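Local coordinates for protein melanophilin (Mus musculus, PDB 2ZET) that links melanosome-bound RAB27A to the motor protein MYO5A as a Rab effector in melanosome transport, this piece being its zinc-containing Rab-binding domain, at residues Cys71-Asn83 with Glu90-Ala102. Numbering follows the deposited sequence.
Sequences CARCLQPYRLLLN and ECSLFVCKSCSHA. With ZN (zinc ion), chain H; ZN (zinc ion), chain G.
Cys71 and Cys96 turn their sulfurs onto the same zinc ion by different torsions: SG of Cys71 lies anti to its backbone N (chi1 173°), whereas SG of Cys96 sits between its own backbone N and carbonyl carbon (chi1 75°). Cys74 and Cys99 supply the other two ligands, so each segment gives one CxxC pair; the four SG atoms bind the zinc ion at 2.3 to 2.5 Å. The Cys71 thiolate is also gripped from the backbone. Cys96 N donates to Cys71 SG across the contact at 3.2 Å, with an N-H...S angle of 158°, and Arg73 N adds a second bond from the same loop; such N-H donors would be expected to offset some of the negative charge on the sulfur. Alongside, Ala72 N bonds to Phe94 O at 3.0 Å, tying the loop to strand 94-95.

This is one of the two Cys4 sites of the FYVE-type zinc finger. Cys91 in segment 90-102 belongs to the other, completed by Cys88, Cys111 and Cys114, so 90-102 runs from one zinc to the next.

Apolar contacts flank the site. CD1 of Leu81 lies against CB of Cys96, while beside the site the methyl of Ala72 packs against Val95 CG1 at 3.8 Å and Leu93 CD1. On the Cys99 side, Arg73 lays its CB against Cys99 CB, 3.6 Å away. Tyr78 and Phe94 cross at about a right angle: the phenol oxygen comes up to Phe94 CB and hydrogen-bonds to Asn67 O, while the Phe94 ring makes a cation-pi contact with Arg85. Farther along, CB of Asn83 lies against CB of Lys97, whose extended chain carries on past it.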
loop_
_atom_site.group_PDB
_atom_site.type_symbol
_atom_site.label_atom_id
_atom_site.label_comp_id
_atom_site.label_asym_id
_atom_site.label_seq_id
_atom_site.Cartn_x
_atom_site.Cartn_y
_atom_site.Cartn_z
ATOM N N CYS B 71 -4.896 -7.439 35.708
ATOM C CA CYS B 71 -4.950 -6.990 34.310
ATOM C C CYS B 71 -5.806 -7.973 33.507
ATOM O O CYS B 71 -5.657 -9.194 33.643
ATOM C CB CYS B 71 -3.553 -6.936 33.679
ATOM S SG CYS B 71 -3.581 -6.579 31.896
ATOM N N ALA B 72 -6.689 -7.434 32.671
ATOM C CA ALA B 72 -7.587 -8.249 31.857
ATOM C C ALA B 72 -6.874 -9.110 30.809
ATOM O O ALA B 72 -7.429 -10.091 30.316
ATOM C CB ALA B 72 -8.620 -7.346 31.177
ATOM N N ARG B 73 -5.637 -8.755 30.492
ATOM C CA ARG B 73 -4.876 -9.469 29.487
ATOM C C ARG B 73 -3.861 -10.445 30.073
ATOM O O ARG B 73 -3.952 -11.634 29.822
ATOM C CB ARG B 73 -4.169 -8.455 28.597
ATOM C CG ARG B 73 -3.939 -8.889 27.162
ATOM C CD ARG B 73 -3.110 -10.140 27.074
ATOM N NE ARG B 73 -2.324 -10.162 25.850
ATOM C CZ ARG B 73 -1.627 -11.214 25.435
ATOM N NH1 ARG B 73 -1.622 -12.345 26.150
ATOM N NH2 ARG B 73 -0.924 -11.123 24.308
ATOM N N CYS B 74 -2.893 -9.952 30.843
ATOM C CA CYS B 74 -1.879 -10.827 31.427
ATOM C C CYS B 74 -2.244 -11.393 32.803
ATOM O O CYS B 74 -1.548 -12.257 33.328
ATOM C CB CYS B 74 -0.518 -10.110 31.492
ATOM S SG CYS B 74 -0.322 -8.728 32.673
ATOM N N LEU B 75 -3.332 -10.906 33.383
ATOM C CA LEU B 75 -3.789 -11.386 34.679
ATOM C C LEU B 75 -2.855 -11.120 35.841
ATOM O O LEU B 75 -3.154 -11.479 36.968
ATOM C CB LEU B 75 -4.070 -12.881 34.614
ATOM C CG LEU B 75 -5.062 -13.322 33.533
ATOM C CD1 LEU B 75 -5.265 -14.819 33.654
ATOM C CD2 LEU B 75 -6.390 -12.591 33.680
ATOM N N GLN B 76 -1.718 -10.502 35.580
ATOM C CA GLN B 76 -0.791 -10.192 36.655
ATOM C C GLN B 76 -1.493 -9.214 37.589
ATOM O O GLN B 76 -2.435 -8.544 37.180
ATOM C CB GLN B 76 0.479 -9.561 36.078
ATOM C CG GLN B 76 1.485 -10.572 35.585
ATOM C CD GLN B 76 2.348 -11.110 36.707
ATOM O OE1 GLN B 76 3.449 -10.610 36.948
ATOM N NE2 GLN B 76 1.849 -12.119 37.414
ATOM N N PRO B 77 -1.069 -9.140 38.867
ATOM C CA PRO B 77 -1.696 -8.210 39.822
ATOM C C PRO B 77 -1.170 -6.761 39.658
ATOM O O PRO B 77 0.031 -6.528 39.548
ATOM C CB PRO B 77 -1.313 -8.799 41.183
ATOM C CG PRO B 77 -0.940 -10.203 40.892
ATOM C CD PRO B 77 -0.241 -10.123 39.586
ATOM N N TYR B 78 -2.073 -5.793 39.659
ATOM C CA TYR B 78 -1.694 -4.395 39.517
ATOM C C TYR B 78 -0.593 -3.896 40.453
ATOM O O TYR B 78 0.414 -3.360 40.001
ATOM C CB TYR B 78 -2.920 -3.515 39.704
ATOM C CG TYR B 78 -3.947 -3.684 38.631
ATOM C CD1 TYR B 78 -5.296 -3.655 38.934
ATOM C CD2 TYR B 78 -3.572 -3.865 37.305
ATOM C CE1 TYR B 78 -6.253 -3.806 37.949
ATOM C CE2 TYR B 78 -4.525 -4.021 36.301
ATOM C CZ TYR B 78 -5.863 -3.994 36.633
ATOM O OH TYR B 78 -6.820 -4.199 35.676
ATOM N N ARG B 79 -0.786 -4.059 41.757
ATOM C CA ARG B 79 0.196 -3.587 42.726
ATOM C C ARG B 79 1.614 -4.054 42.469
ATOM O O ARG B 79 2.563 -3.473 42.983
ATOM C CB ARG B 79 -0.210 -4.000 44.140
ATOM C CG ARG B 79 -0.743 -5.411 44.254
ATOM C CD ARG B 79 -0.989 -5.762 45.703
ATOM N NE ARG B 79 0.188 -6.355 46.327
ATOM C CZ ARG B 79 0.453 -7.657 46.329
ATOM N NH1 ARG B 79 -0.373 -8.507 45.739
ATOM N NH2 ARG B 79 1.537 -8.116 46.925
ATOM N N LEU B 80 1.767 -5.090 41.660
ATOM C CA LEU B 80 3.091 -5.628 41.395
ATOM C C LEU B 80 3.844 -4.991 40.242
ATOM O O LEU B 80 5.045 -5.200 40.102
ATOM C CB LEU B 80 2.975 -7.131 41.162
ATOM C CG LEU B 80 2.501 -7.892 42.398
ATOM C CD1 LEU B 80 2.034 -9.272 42.016
ATOM C CD2 LEU B 80 3.638 -7.948 43.403
ATOM N N LEU B 81 3.140 -4.198 39.439
ATOM C CA LEU B 81 3.711 -3.555 38.255
ATOM C C LEU B 81 4.413 -2.225 38.489
ATOM O O LEU B 81 4.282 -1.630 39.556
ATOM C CB LEU B 81 2.608 -3.360 37.226
ATOM C CG LEU B 81 1.847 -4.651 36.952
ATOM C CD1 LEU B 81 0.627 -4.378 36.129
ATOM C CD2 LEU B 81 2.764 -5.619 36.247
ATOM N N LEU B 82 5.157 -1.771 37.476
ATOM C CA LEU B 82 5.875 -0.499 37.535
ATOM C C LEU B 82 5.220 0.588 36.686
ATOM O O LEU B 82 5.696 1.717 36.627
ATOM C CB LEU B 82 7.326 -0.667 37.092
ATOM C CG LEU B 82 8.344 -1.059 38.158
ATOM C CD1 LEU B 82 9.735 -0.860 37.593
ATOM C CD2 LEU B 82 8.166 -0.200 39.390
ATOM N N ASN B 83 4.134 0.244 36.014
ATOM C CA ASN B 83 3.416 1.208 35.202
ATOM C C ASN B 83 2.080 1.438 35.893
ATOM O O ASN B 83 1.926 1.084 37.057
ATOM C CB ASN B 83 3.209 0.658 33.793
ATOM C CG ASN B 83 2.790 -0.817 33.788
ATOM O OD1 ASN B 83 3.640 -1.720 33.853
ATOM N ND2 ASN B 83 1.477 -1.065 33.716
ATOM N N GLU B 90 -12.464 1.026 24.275
ATOM C CA GLU B 90 -13.391 0.172 23.542
ATOM C C GLU B 90 -14.258 -0.739 24.393
ATOM O O GLU B 90 -15.478 -0.565 24.448
ATOM C CB GLU B 90 -12.622 -0.685 22.540
ATOM C CG GLU B 90 -13.499 -1.498 21.598
ATOM C CD GLU B 90 -14.431 -0.633 20.759
ATOM O OE1 GLU B 90 -13.999 0.441 20.284
ATOM O OE2 GLU B 90 -15.597 -1.033 20.562
ATOM N N CYS B 91 -13.638 -1.726 25.037
ATOM C CA CYS B 91 -14.387 -2.665 25.867
ATOM C C CYS B 91 -14.376 -2.266 27.345
ATOM O O CYS B 91 -14.833 -3.015 28.212
ATOM C CB CYS B 91 -13.823 -4.073 25.702
ATOM S SG CYS B 91 -12.312 -4.360 26.618
ATOM N N SER B 92 -13.854 -1.073 27.611
ATOM C CA SER B 92 -13.765 -0.501 28.954
ATOM C C SER B 92 -13.324 -1.389 30.123
ATOM O O SER B 92 -13.814 -1.225 31.236
ATOM C CB SER B 92 -15.085 0.200 29.312
ATOM O OG SER B 92 -16.196 -0.661 29.160
ATOM N N LEU B 93 -12.407 -2.322 29.872
ATOM C CA LEU B 93 -11.865 -3.166 30.939
ATOM C C LEU B 93 -10.491 -2.574 31.222
ATOM O O LEU B 93 -9.993 -1.771 30.435
ATOM C CB LEU B 93 -11.706 -4.621 30.496
ATOM C CG LEU B 93 -12.978 -5.450 30.290
ATOM C CD1 LEU B 93 -12.613 -6.932 30.187
ATOM C CD2 LEU B 93 -13.931 -5.228 31.452
ATOM N N PHE B 94 -9.867 -2.953 32.326
ATOM C CA PHE B 94 -8.559 -2.397 32.620
ATOM C C PHE B 94 -7.455 -3.364 32.296
ATOM O O PHE B 94 -7.635 -4.571 32.376
ATOM C CB PHE B 94 -8.450 -1.990 34.087
ATOM C CG PHE B 94 -9.479 -0.997 34.516
ATOM C CD1 PHE B 94 -10.819 -1.366 34.629
ATOM C CD2 PHE B 94 -9.112 0.309 34.817
ATOM C CE1 PHE B 94 -11.784 -0.451 35.040
ATOM C CE2 PHE B 94 -10.068 1.237 35.229
ATOM C CZ PHE B 94 -11.408 0.854 35.340
ATOM N N VAL B 95 -6.306 -2.814 31.937
ATOM C CA VAL B 95 -5.140 -3.605 31.597
ATOM C C VAL B 95 -3.892 -2.799 31.931
ATOM O O VAL B 95 -3.955 -1.573 32.057
ATOM C CB VAL B 95 -5.122 -3.940 30.104
ATOM C CG1 VAL B 95 -6.397 -4.640 29.720
ATOM C CG2 VAL B 95 -4.977 -2.676 29.302
ATOM N N CYS B 96 -2.757 -3.482 32.064
ATOM C CA CYS B 96 -1.517 -2.799 32.389
ATOM C C CYS B 96 -0.975 -2.078 31.169
ATOM O O CYS B 96 -1.454 -2.277 30.055
ATOM C CB CYS B 96 -0.469 -3.785 32.939
ATOM S SG CYS B 96 0.365 -4.915 31.771
ATOM N N LYS B 97 0.019 -1.227 31.393
ATOM C CA LYS B 97 0.646 -0.476 30.314
ATOM C C LYS B 97 1.133 -1.422 29.217
ATOM O O LYS B 97 0.888 -1.204 28.029
ATOM C CB LYS B 97 1.833 0.333 30.860
ATOM C CG LYS B 97 2.604 1.150 29.806
ATOM C CD LYS B 97 3.840 1.849 30.389
ATOM C CE LYS B 97 4.707 2.456 29.285
ATOM N NZ LYS B 97 5.938 3.110 29.822
ATOM N N SER B 98 1.816 -2.480 29.627
ATOM C CA SER B 98 2.367 -3.447 28.687
ATOM C C SER B 98 1.339 -4.110 27.780
ATOM O O SER B 98 1.666 -4.526 26.677
ATOM C CB SER B 98 3.127 -4.521 29.460
ATOM O OG SER B 98 3.816 -3.950 30.565
ATOM N N CYS B 99 0.100 -4.205 28.242
ATOM C CA CYS B 99 -0.955 -4.846 27.467
ATOM C C CYS B 99 -1.898 -3.841 26.827
ATOM O O CYS B 99 -2.928 -4.202 26.256
ATOM C CB CYS B 99 -1.752 -5.797 28.366
ATOM S SG CYS B 99 -0.760 -7.067 29.184
ATOM N N SER B 100 -1.536 -2.571 26.919
ATOM C CA SER B 100 -2.354 -1.505 26.365
ATOM C C SER B 100 -1.664 -0.837 25.194
ATOM O O SER B 100 -0.465 -0.999 25.000
ATOM C CB SER B 100 -2.643 -0.468 27.446
ATOM O OG SER B 100 -1.447 -0.046 28.077
ATOM N N HIS B 101 -2.438 -0.084 24.420
ATOM C CA HIS B 101 -1.928 0.630 23.257
ATOM C C HIS B 101 -2.712 1.919 23.065
ATOM O O HIS B 101 -3.927 1.943 23.263
ATOM C CB HIS B 101 -2.066 -0.229 22.000
ATOM C CG HIS B 101 -1.003 -1.270 21.856
ATOM N ND1 HIS B 101 0.340 -0.961 21.821
ATOM C CD2 HIS B 101 -1.083 -2.613 21.714
ATOM C CE1 HIS B 101 1.043 -2.069 21.662
ATOM N NE2 HIS B 101 0.203 -3.085 21.594
ATOM N N ALA B 102 -2.014 2.984 22.677
ATOM C CA ALA B 102 -2.642 4.284 22.447
ATOM C C ALA B 102 -3.263 4.271 21.062
ATOM O O ALA B 102 -2.538 4.187 20.083
ATOM C CB ALA B 102 -1.603 5.368 22.529
HETATM ZN ZN ZN H . -1.233 -6.882 31.587
HETATM ZN ZN ZN G . -10.861 -3.446 25.149
#